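Local coordinates for protein aminoglycoside phosphotransferase (Streptomyces rimosus, PDB 6FUC) that probably transfers a phosphate from ATP to the 3''-hydroxyl of streptomycin, a kinase-like reaction that inactivates the antibiotic, at residues Arg104-Asp112 and Trp239-Arg250; Asp217-Ala227 and Ile253-Leu264. All blocks are in the same frame, centred on the assembly; numbering follows the deposited sequence. Where two conformers were deposited one is given.

Contact 1 of 2, residues Arg104-Asp112 and Trp239-Arg250; sequences RAAWEPIAD and WSQSAEEEFAAR
R104 lays its guanidinium nearly flat over one face of W239. R104 CZ stands 3.6 Å from the centroid of the W239 six-membered ring, a cation-pi stack. A bend at chi2 (66°) turns the R104 chain along the ring, and its CD adds a CH-pi contact. A243 CB lies against the opposite face of W239, toward its rim. E246 OE1 is near R104 NH2, but well out of the guanidinium plane, so only the charges attract.

W107 is the middle of an aromatic cluster. In an offset edge-to-face pair W239 turns its edge toward the face of the W107 five-membered ring, with planes at 74°, and W239 CZ2 comes 3.7 Å from W107 CD1. F247 brings its CD2 edge over the face of the W107 six-membered ring. F247 offers its own face to A111 CB, which lies 3.7 Å from the ring centroid. I110 CG2 meets the edge of F247. W233 of helix 219-233 adds edge-to-face contacts to both tryptophans.

The contact joins helix 100-117 to helices 237-240 and 243-251 in the mostly helical C-terminal lobe of this kinase-like fold. Segments 104-112 and 243-250 cross at -40°, with axes 9.1 Å apart. Helix 104-112 is kinked where P109 has no N-H to give.

One polar bond runs through the middle: W107 NE1 donates to A243 O (2.9 Å), which lies in the indole plane. A243 O also accepts from F247 N, from the other face of its carbonyl plane. At the far end R250 grips D112 side-on: R250 NE bonds D112 OD1 at 2.8 Å, and R250 NH2 bonds D112 OD2 at 2.9 Å. E108 stacks its carboxylate over the R250 guanidinium in a long ion pair. A water bridges D112 OD1 and R250 O.

Contact 2 of 2, residues Asp217-Ala227 and Ile253-Leu264; sequences DPYADLALLFA and IALDRDRERFYL
Y219 reaches across to the chain before helix 257-264 and packs on the helix. Its hydroxyl donates to A254 O (2.6 Å), which lies in the ring plane, and takes a weak bond from D256 N. E260 CB approaches the ring obliquely, 3.7 Å from Y219 CD1. I253 CD1 touches it near CE2.

The tight part lies where the helices cross, at -81° with axes 8.1 Å apart. Small residues allow this. A223 CB rests 3.3 Å from E260 O, and A220 packs under Y263: A220 N lies against one face of the Y263 ring toward its rim, and F262 CD2 over the centre of the other. At the far end A227 CB presses on L264 CD1 at 3.4 Å, unusually close.

Helix 219-233 is central to the kinase-like C-terminal lobe. On its other side D221 binds the backbone N of H187 and G188, consistent with the aspartate that braces the catalytic loop from this helix in protein kinases.

Elsewhere the contact is largely polar and holds waters. Its exposed part, A254 and R257, flanks the helix start. D217 caps its helix through Y219 N. In the conformer described, R259 NH2 gives D217 OD2 a nearly straight bond of 2.9 Å and also bonds Q182. A bend at chi3 (39°) swings the guanidinium between D217 and D256, the N-cap of helix 257-264, whose OD1 accepts from R259 N. Two waters link D217 to Y263 OH. Another bridges A223 O and E260 OE2. R257 NH1 bonds E260 OE1 at 2.6 Å and pairs with E244.

Contact 2 is the more buried of the two. It lies nearer the centre of the chain and crosses its helices steeply over small residues. Contact 1 is partly exposed: an aromatic cluster sits inside, and exposed arginines pair with acids along its outer rim. In contact 2 D217 and D256 cap helix starts, and the buried R259 and E260 are met by bonds and water. Both contacts belong to the C-terminal lobe, and their segments alternate along the chain. Helix 243-251 of contact 1 packs on helix 219-233 of contact 2: F247 meets L225 and F226. A probable hydrogen bond from I253 N to A248 O also ties the contacts together.

Contact 1 of 2, residues Arg104-Asp112 and Trp239-Arg250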
loop_
_atom_site.group_PDB
_atom_site.type_symbol
_atom_site.label_atom_id
_atom_site.label_comp_id
_atom_site.label_asym_id
_atom_site.label_seq_id
_atom_site.Cartn_x
_atom_site.Cartn_y
_atom_site.Cartn_z
ATOM N N ARG A 104 8.904 17.245 3.865
ATOM C CA ARG A 104 9.970 17.721 3.076
ATOM C C ARG A 104 11.333 17.231 3.481
ATOM O O ARG A 104 12.161 16.836 2.667
ATOM C CB ARG A 104 9.952 19.283 3.053
ATOM C CG ARG A 104 11.073 19.917 2.313
ATOM C CD ARG A 104 10.982 19.607 0.880
ATOM N NE ARG A 104 12.002 20.276 0.091
ATOM C CZ ARG A 104 11.928 21.496 -0.331
ATOM N NH1 ARG A 104 10.883 22.273 -0.086
ATOM N NH2 ARG A 104 12.874 21.980 -1.132
ATOM N N ALA A 105 11.592 17.141 4.785
ATOM C CA ALA A 105 12.855 16.568 5.234
ATOM C C ALA A 105 13.035 15.098 4.787
ATOM O O ALA A 105 14.148 14.649 4.639
ATOM C CB ALA A 105 12.980 16.607 6.779
ATOM N N ALA A 106 11.956 14.372 4.706
ATOM C CA ALA A 106 11.966 12.962 4.336
ATOM C C ALA A 106 11.854 12.736 2.828
ATOM O O ALA A 106 11.909 11.591 2.381
ATOM C CB ALA A 106 10.814 12.265 5.014
ATOM N N TRP A 107 11.699 13.797 2.024
ATOM C CA TRP A 107 11.297 13.622 0.630
ATOM C C TRP A 107 12.369 12.908 -0.206
ATOM O O TRP A 107 12.115 11.884 -0.874
ATOM C CB TRP A 107 10.914 14.950 0.055
ATOM C CG TRP A 107 10.140 14.947 -1.265
ATOM C CD1 TRP A 107 10.489 15.614 -2.391
ATOM C CD2 TRP A 107 8.887 14.351 -1.520
ATOM N NE1 TRP A 107 9.527 15.465 -3.338
ATOM C CE2 TRP A 107 8.526 14.685 -2.853
ATOM C CE3 TRP A 107 8.042 13.543 -0.792
ATOM C CZ2 TRP A 107 7.365 14.259 -3.443
ATOM C CZ3 TRP A 107 6.847 13.098 -1.390
ATOM C CH2 TRP A 107 6.533 13.468 -2.724
ATOM N N GLU A 108 13.592 13.398 -0.134
ATOM C CA GLU A 108 14.712 12.684 -0.818
ATOM C C GLU A 108 15.008 11.308 -0.193
ATOM O O GLU A 108 15.224 10.329 -0.925
ATOM C CB GLU A 108 15.992 13.533 -0.975
ATOM C CG GLU A 108 15.789 14.695 -1.893
ATOM C CD GLU A 108 17.004 15.591 -1.982
ATOM O OE1 GLU A 108 17.903 15.529 -1.126
ATOM O OE2 GLU A 108 17.031 16.335 -2.982
ATOM N N PRO A 109 14.942 11.194 1.152
ATOM C CA PRO A 109 15.076 9.865 1.748
ATOM C C PRO A 109 14.007 8.861 1.238
ATOM O O PRO A 109 14.342 7.681 1.014
ATOM C CB PRO A 109 14.943 10.124 3.237
ATOM C CG PRO A 109 15.586 11.450 3.393
ATOM C CD PRO A 109 15.216 12.227 2.149
ATOM N N ILE A 110 12.789 9.326 1.027
ATOM C CA ILE A 110 11.752 8.475 0.496
ATOM C C ILE A 110 12.102 8.075 -0.929
ATOM O O ILE A 110 11.993 6.887 -1.319
ATOM C CB ILE A 110 10.357 9.144 0.618
ATOM C CG1 ILE A 110 9.897 9.238 2.049
ATOM C CG2 ILE A 110 9.362 8.362 -0.232
ATOM C CD1 ILE A 110 8.750 10.164 2.272
ATOM N N ALA A 111 12.536 9.031 -1.769
ATOM C CA ALA A 111 12.906 8.716 -3.113
ATOM C C ALA A 111 13.967 7.638 -3.103
ATOM O O ALA A 111 13.927 6.668 -3.917
ATOM C CB ALA A 111 13.383 9.958 -3.851
ATOM N N ASP A 112 14.935 7.773 -2.237
ATOM C CA ASP A 112 16.027 6.811 -2.215
ATOM C C ASP A 112 15.554 5.408 -1.745
ATOM O O ASP A 112 15.986 4.392 -2.300
ATOM C CB ASP A 112 17.179 7.264 -1.268
ATOM C CG ASP A 112 17.875 8.523 -1.688
ATOM O OD1 ASP A 112 17.779 8.942 -2.857
ATOM O OD2 ASP A 112 18.593 9.100 -0.824
ATOM N N TRP A 239 5.954 25.000 -3.714
ATOM C CA TRP A 239 6.442 23.641 -3.492
ATOM C C TRP A 239 5.549 22.610 -4.144
ATOM O O TRP A 239 6.102 21.707 -4.812
ATOM C CB TRP A 239 6.663 23.370 -2.010
ATOM C CG TRP A 239 7.106 21.964 -1.779
ATOM C CD1 TRP A 239 6.493 21.058 -1.032
ATOM C CD2 TRP A 239 8.304 21.329 -2.258
ATOM N NE1 TRP A 239 7.141 19.879 -1.040
ATOM C CE2 TRP A 239 8.289 20.009 -1.768
ATOM C CE3 TRP A 239 9.343 21.720 -3.115
ATOM C CZ2 TRP A 239 9.272 19.077 -2.099
ATOM C CZ3 TRP A 239 10.333 20.864 -3.374
ATOM C CH2 TRP A 239 10.295 19.526 -2.890
ATOM N N SER A 240 4.211 22.757 -4.053
ATOM C CA SER A 240 3.365 21.726 -4.607
ATOM C C SER A 240 3.577 21.635 -6.128
ATOM O O SER A 240 3.500 20.534 -6.684
ATOM C CB SER A 240 1.938 21.956 -4.180
ATOM O OG SER A 240 1.462 22.944 -5.001
ATOM N N GLN A 241 3.976 22.738 -6.765
ATOM C CA GLN A 241 4.207 22.775 -8.252
ATOM C C GLN A 241 5.572 22.118 -8.628
ATOM O O GLN A 241 5.797 21.753 -9.796
ATOM C CB GLN A 241 4.164 24.234 -8.724
ATOM C CG GLN A 241 2.781 24.895 -8.669
ATOM C CD GLN A 241 2.702 26.275 -9.367
ATOM N N SER A 242 6.466 21.929 -7.641
ATOM C CA SER A 242 7.864 21.455 -7.887
ATOM C C SER A 242 8.156 20.066 -7.229
ATOM O O SER A 242 9.195 19.436 -7.578
ATOM C CB SER A 242 8.871 22.462 -7.220
ATOM O OG SER A 242 10.215 22.251 -7.616
ATOM N N ALA A 243 7.355 19.644 -6.267
ATOM C CA ALA A 243 7.661 18.492 -5.435
ATOM C C ALA A 243 7.936 17.244 -6.301
ATOM O O ALA A 243 8.882 16.444 -6.009
ATOM C CB ALA A 243 6.557 18.250 -4.404
ATOM N N GLU A 244 7.071 16.990 -7.262
ATOM C CA GLU A 244 7.169 15.757 -8.054
ATOM C C GLU A 244 8.361 15.748 -8.968
ATOM O O GLU A 244 9.001 14.719 -9.153
ATOM C CB GLU A 244 5.831 15.451 -8.747
ATOM C CG GLU A 244 4.766 15.347 -7.669
ATOM C CD GLU A 244 3.344 15.571 -8.035
ATOM O OE1 GLU A 244 2.994 15.457 -9.216
ATOM O OE2 GLU A 244 2.569 15.926 -7.102
ATOM N N GLU A 245 8.635 16.878 -9.609
ATOM C CA GLU A 245 9.827 16.964 -10.462
ATOM C C GLU A 245 11.080 16.699 -9.674
ATOM O O GLU A 245 11.971 16.000 -10.118
ATOM C CB GLU A 245 9.959 18.351 -11.169
ATOM N N GLU A 246 11.162 17.227 -8.480
ATOM C CA GLU A 246 12.396 16.999 -7.700
ATOM C C GLU A 246 12.471 15.533 -7.198
ATOM O O GLU A 246 13.579 14.953 -7.230
ATOM C CB GLU A 246 12.453 17.914 -6.521
ATOM C CG GLU A 246 12.518 19.378 -6.918
ATOM C CD GLU A 246 13.135 20.279 -5.912
ATOM O OE1 GLU A 246 13.550 19.823 -4.816
ATOM O OE2 GLU A 246 13.224 21.476 -6.263
ATOM N N PHE A 247 11.336 14.938 -6.815
ATOM C CA PHE A 247 11.335 13.498 -6.445
ATOM C C PHE A 247 11.846 12.701 -7.655
ATOM O O PHE A 247 12.682 11.834 -7.530
ATOM C CB PHE A 247 9.950 13.086 -6.066
ATOM C CG PHE A 247 9.881 11.705 -5.505
ATOM C CD1 PHE A 247 9.950 10.618 -6.329
ATOM C CD2 PHE A 247 9.821 11.497 -4.130
ATOM C CE1 PHE A 247 9.843 9.310 -5.732
ATOM C CE2 PHE A 247 9.754 10.260 -3.587
ATOM C CZ PHE A 247 9.788 9.161 -4.386
ATOM N N ALA A 248 11.290 12.988 -8.832
ATOM C CA ALA A 248 11.626 12.223 -10.012
ATOM C C ALA A 248 13.102 12.308 -10.376
ATOM O O ALA A 248 13.737 11.338 -10.806
ATOM C CB ALA A 248 10.754 12.614 -11.199
ATOM N N ALA A 249 13.641 13.495 -10.217
ATOM C CA ALA A 249 15.058 13.717 -10.469
ATOM C C ALA A 249 15.900 12.904 -9.468
ATOM O O ALA A 249 16.930 12.348 -9.820
ATOM C CB ALA A 249 15.423 15.197 -10.412
ATOM N N ARG A 250 15.499 12.889 -8.208
ATOM C CA ARG A 250 16.255 12.143 -7.218
ATOM C C ARG A 250 16.125 10.588 -7.403
ATOM O O ARG A 250 17.105 9.871 -7.285
ATOM C CB ARG A 250 15.742 12.512 -5.794
ATOM C CG ARG A 250 16.480 11.829 -4.655
ATOM C CD ARG A 250 17.863 12.356 -4.468
ATOM N NE ARG A 250 18.544 11.629 -3.414
ATOM C CZ ARG A 250 19.636 12.056 -2.835
ATOM N NH1 ARG A 250 20.225 13.155 -3.255
ATOM N NH2 ARG A 250 20.185 11.303 -1.910
HETATM O O HOH W 1 17.199 7.885 -5.333
#

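Contact 2 of 2, residues Asp217-Ala227 and Ile253-Leu264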
loop_
_atom_site.group_PDB
_atom_site.type_symbol
_atom_site.label_atom_id
_atom_site.label_comp_id
_atom_site.label_asym_id
_atom_site.label_seq_id
_atom_site.Cartn_x
_atom_site.Cartn_y
_atom_site.Cartn_z
ATOM N N ASP A 217 4.264 -1.601 -13.033
ATOM C CA ASP A 217 4.843 -0.356 -13.479
ATOM C C ASP A 217 5.191 0.506 -12.239
ATOM O O ASP A 217 4.367 0.577 -11.320
ATOM C CB ASP A 217 3.797 0.341 -14.368
ATOM C CG ASP A 217 4.250 1.601 -15.024
ATOM O OD1 ASP A 217 4.780 2.521 -14.372
ATOM O OD2 ASP A 217 4.070 1.702 -16.228
ATOM N N PRO A 218 6.356 1.172 -12.222
ATOM C CA PRO A 218 6.643 2.011 -11.032
ATOM C C PRO A 218 5.585 3.050 -10.710
ATOM O O PRO A 218 5.473 3.461 -9.562
ATOM C CB PRO A 218 7.964 2.652 -11.392
ATOM C CG PRO A 218 8.096 2.553 -12.880
ATOM C CD PRO A 218 7.415 1.233 -13.227
ATOM N N TYR A 219 4.867 3.545 -11.727
ATOM C CA TYR A 219 3.774 4.507 -11.427
ATOM C C TYR A 219 2.621 3.953 -10.626
ATOM O O TYR A 219 1.864 4.723 -10.067
ATOM C CB TYR A 219 3.301 5.191 -12.740
ATOM C CG TYR A 219 4.233 6.263 -13.166
ATOM C CD1 TYR A 219 4.257 7.461 -12.492
ATOM C CD2 TYR A 219 5.165 6.089 -14.146
ATOM C CE1 TYR A 219 5.141 8.456 -12.811
ATOM C CE2 TYR A 219 6.076 7.113 -14.514
ATOM C CZ TYR A 219 6.093 8.265 -13.789
ATOM O OH TYR A 219 6.977 9.274 -14.084
ATOM N N ALA A 220 2.490 2.615 -10.536
ATOM C CA ALA A 220 1.507 2.059 -9.629
ATOM C C ALA A 220 1.783 2.534 -8.210
ATOM O O ALA A 220 0.840 2.684 -7.402
ATOM C CB ALA A 220 1.478 0.538 -9.709
ATOM N N ASP A 221 3.044 2.678 -7.865
ATOM C CA ASP A 221 3.495 3.234 -6.598
ATOM C C ASP A 221 3.581 4.738 -6.634
ATOM O O ASP A 221 3.038 5.415 -5.728
ATOM C CB ASP A 221 4.883 2.649 -6.228
ATOM C CG ASP A 221 4.910 1.326 -5.514
ATOM O OD1 ASP A 221 3.852 0.734 -5.266
ATOM O OD2 ASP A 221 6.052 0.877 -5.241
ATOM N N LEU A 222 4.242 5.330 -7.616
ATOM C CA LEU A 222 4.492 6.759 -7.574
ATOM C C LEU A 222 3.197 7.577 -7.633
ATOM O O LEU A 222 3.105 8.626 -7.015
ATOM C CB LEU A 222 5.430 7.198 -8.644
ATOM C CG LEU A 222 6.826 6.545 -8.651
ATOM C CD1 LEU A 222 7.648 7.063 -9.819
ATOM C CD2 LEU A 222 7.468 6.714 -7.259
ATOM N N ALA A 223 2.177 7.081 -8.354
ATOM C CA ALA A 223 0.930 7.838 -8.425
ATOM C C ALA A 223 0.342 8.058 -7.040
ATOM O O ALA A 223 -0.195 9.127 -6.722
ATOM C CB ALA A 223 -0.075 7.156 -9.323
ATOM N N LEU A 224 0.347 7.011 -6.227
ATOM C CA LEU A 224 -0.265 7.088 -4.876
ATOM C C LEU A 224 0.575 7.911 -3.933
ATOM O O LEU A 224 0.051 8.671 -3.130
ATOM C CB LEU A 224 -0.472 5.688 -4.311
ATOM C CG LEU A 224 -1.314 4.709 -5.114
ATOM C CD1 LEU A 224 -1.529 3.457 -4.349
ATOM C CD2 LEU A 224 -2.464 5.254 -5.848
ATOM N N LEU A 225 1.882 7.780 -4.039
ATOM C CA LEU A 225 2.784 8.556 -3.207
ATOM C C LEU A 225 2.596 10.056 -3.512
ATOM O O LEU A 225 2.445 10.867 -2.597
ATOM C CB LEU A 225 4.183 8.122 -3.437
ATOM C CG LEU A 225 5.222 8.964 -2.696
ATOM C CD1 LEU A 225 5.072 9.061 -1.200
ATOM C CD2 LEU A 225 6.579 8.436 -3.037
ATOM N N PHE A 226 2.599 10.412 -4.786
ATOM C CA PHE A 226 2.485 11.806 -5.135
ATOM C C PHE A 226 1.128 12.356 -4.748
ATOM O O PHE A 226 1.070 13.509 -4.234
ATOM C CB PHE A 226 2.710 12.023 -6.619
ATOM C CG PHE A 226 4.092 11.752 -7.103
ATOM C CD1 PHE A 226 5.141 11.664 -6.249
ATOM C CD2 PHE A 226 4.355 11.684 -8.477
ATOM C CE1 PHE A 226 6.427 11.465 -6.702
ATOM C CE2 PHE A 226 5.615 11.475 -8.941
ATOM C CZ PHE A 226 6.694 11.370 -8.066
ATOM N N ALA A 227 0.048 11.630 -4.998
ATOM C CA ALA A 227 -1.291 12.183 -4.681
ATOM C C ALA A 227 -1.448 12.356 -3.190
ATOM O O ALA A 227 -1.991 13.351 -2.742
ATOM C CB ALA A 227 -2.333 11.227 -5.233
ATOM N N ILE A 253 13.630 9.029 -12.833
ATOM C CA ILE A 253 12.620 8.680 -13.815
ATOM C C ILE A 253 12.136 9.993 -14.440
ATOM O O ILE A 253 12.140 11.039 -13.799
ATOM C CB ILE A 253 11.493 7.864 -13.162
ATOM C CG1 ILE A 253 10.586 7.147 -14.151
ATOM C CG2 ILE A 253 10.622 8.772 -12.251
ATOM C CD1 ILE A 253 9.622 6.173 -13.502
ATOM N N ALA A 254 11.686 9.899 -15.681
ATOM C CA ALA A 254 11.013 10.977 -16.382
ATOM C C ALA A 254 9.573 10.927 -15.931
ATOM O O ALA A 254 8.931 9.798 -15.765
ATOM C CB ALA A 254 11.068 10.775 -17.877
ATOM N N LEU A 255 9.042 12.105 -15.647
ATOM C CA LEU A 255 7.585 12.164 -15.325
ATOM C C LEU A 255 6.780 11.858 -16.579
ATOM O O LEU A 255 7.083 12.340 -17.651
ATOM C CB LEU A 255 7.162 13.531 -14.788
ATOM C CG LEU A 255 7.790 13.834 -13.440
ATOM C CD1 LEU A 255 7.769 15.339 -13.226
ATOM C CD2 LEU A 255 7.079 13.066 -12.334
ATOM N N ASP A 256 5.705 11.105 -16.427
ATOM C CA ASP A 256 4.738 10.740 -17.457
ATOM C C ASP A 256 3.337 10.934 -16.871
ATOM O O ASP A 256 2.806 10.061 -16.173
ATOM C CB ASP A 256 4.987 9.304 -17.954
ATOM C CG ASP A 256 4.058 8.887 -19.058
ATOM O OD1 ASP A 256 2.972 9.454 -19.256
ATOM O OD2 ASP A 256 4.391 7.872 -19.681
ATOM N N ARG A 257 2.747 12.100 -17.046
ATOM C CA ARG A 257 1.529 12.402 -16.321
ATOM C C ARG A 257 0.344 11.535 -16.728
ATOM O O ARG A 257 -0.438 11.251 -15.860
ATOM C CB ARG A 257 1.233 13.906 -16.415
ATOM C CG ARG A 257 2.311 14.768 -15.737
ATOM C CD ARG A 257 2.793 14.399 -14.374
ATOM N NE ARG A 257 3.453 15.461 -13.683
ATOM C CZ ARG A 257 3.627 15.531 -12.361
ATOM N NH1 ARG A 257 3.228 14.534 -11.513
ATOM N NH2 ARG A 257 4.248 16.610 -11.872
ATOM N N ASP A 258 0.176 11.157 -17.990
ATOM C CA ASP A 258 -0.939 10.317 -18.355
ATOM C C ASP A 258 -0.821 8.953 -17.719
ATOM O O ASP A 258 -1.787 8.371 -17.300
ATOM C CB ASP A 258 -1.053 10.170 -19.898
ATOM C CG ASP A 258 -1.391 11.439 -20.592
ATOM O OD1 ASP A 258 -1.817 12.439 -19.972
ATOM O OD2 ASP A 258 -1.207 11.434 -21.829
ATOM N N ARG A 259 0.386 8.399 -17.720
ATOM C CA ARG A 259 0.600 7.109 -17.128
ATOM C C ARG A 259 0.317 7.194 -15.575
ATOM O O ARG A 259 -0.302 6.345 -14.999
ATOM C CB ARG A 259 2.014 6.668 -17.441
ATOM C CG ARG A 259 2.127 5.334 -16.706
ATOM C CD ARG A 259 3.120 4.409 -17.358
ATOM N NE ARG A 259 4.257 5.196 -17.819
ATOM C CZ ARG A 259 5.506 4.774 -17.859
ATOM N NH1 ARG A 259 6.417 5.592 -18.362
ATOM N NH2 ARG A 259 5.870 3.578 -17.396
ATOM N N GLU A 260 0.849 8.241 -14.920
ATOM C CA GLU A 260 0.615 8.462 -13.508
ATOM C C GLU A 260 -0.894 8.518 -13.195
ATOM O O GLU A 260 -1.389 7.904 -12.262
ATOM C CB GLU A 260 1.322 9.707 -13.068
ATOM C CG GLU A 260 1.167 10.041 -11.586
ATOM C CD GLU A 260 1.658 11.411 -11.195
ATOM O OE1 GLU A 260 2.409 12.063 -11.955
ATOM O OE2 GLU A 260 1.305 11.911 -10.114
ATOM N N ARG A 261 -1.587 9.342 -13.993
ATOM C CA ARG A 261 -3.015 9.541 -13.762
ATOM C C ARG A 261 -3.816 8.254 -13.952
ATOM O O ARG A 261 -4.813 8.035 -13.283
ATOM C CB ARG A 261 -3.509 10.700 -14.660
ATOM C CG ARG A 261 -3.399 12.090 -14.071
ATOM C CD ARG A 261 -4.037 13.130 -15.010
ATOM N NE ARG A 261 -5.422 12.751 -15.314
ATOM C CZ ARG A 261 -5.860 12.281 -16.481
ATOM N NH1 ARG A 261 -5.022 12.137 -17.505
ATOM N NH2 ARG A 261 -7.147 11.964 -16.622
ATOM N N PHE A 262 -3.402 7.427 -14.935
ATOM C CA PHE A 262 -4.074 6.162 -15.153
ATOM C C PHE A 262 -4.039 5.360 -13.835
ATOM O O PHE A 262 -5.055 4.801 -13.429
ATOM C CB PHE A 262 -3.376 5.409 -16.283
ATOM C CG PHE A 262 -3.896 4.039 -16.561
ATOM C CD1 PHE A 262 -4.956 3.806 -17.401
ATOM C CD2 PHE A 262 -3.351 2.952 -15.908
ATOM C CE1 PHE A 262 -5.438 2.513 -17.619
ATOM C CE2 PHE A 262 -3.835 1.669 -16.113
ATOM C CZ PHE A 262 -4.857 1.462 -16.990
ATOM N N TYR A 263 -2.855 5.222 -13.230
ATOM C CA TYR A 263 -2.787 4.445 -11.978
ATOM C C TYR A 263 -3.497 5.116 -10.817
ATOM O O TYR A 263 -4.096 4.420 -9.988
ATOM C CB TYR A 263 -1.308 4.105 -11.649
ATOM C CG TYR A 263 -0.799 3.036 -12.558
ATOM C CD1 TYR A 263 -1.181 1.705 -12.369
ATOM C CD2 TYR A 263 0.004 3.314 -13.659
ATOM C CE1 TYR A 263 -0.793 0.710 -13.250
ATOM C CE2 TYR A 263 0.415 2.314 -14.528
ATOM C CZ TYR A 263 0.009 1.028 -14.359
ATOM O OH TYR A 263 0.347 0.007 -15.186
ATOM N N LEU A 264 -3.441 6.441 -10.739
ATOM C CA LEU A 264 -4.199 7.154 -9.716
ATOM C C LEU A 264 -5.674 6.819 -9.786
ATOM O O LEU A 264 -6.317 6.635 -8.785
ATOM C CB LEU A 264 -3.988 8.657 -9.850
ATOM C CG LEU A 264 -4.642 9.462 -8.729
ATOM C CD1 LEU A 264 -4.049 9.131 -7.335
ATOM C CD2 LEU A 264 -4.515 10.927 -9.050
HETATM O O HOH W 2 1.415 -2.034 -13.625
HETATM O O HOH W 3 1.720 0.972 -17.205
HETATM O O HOH W 4 -0.817 11.040 -8.715
#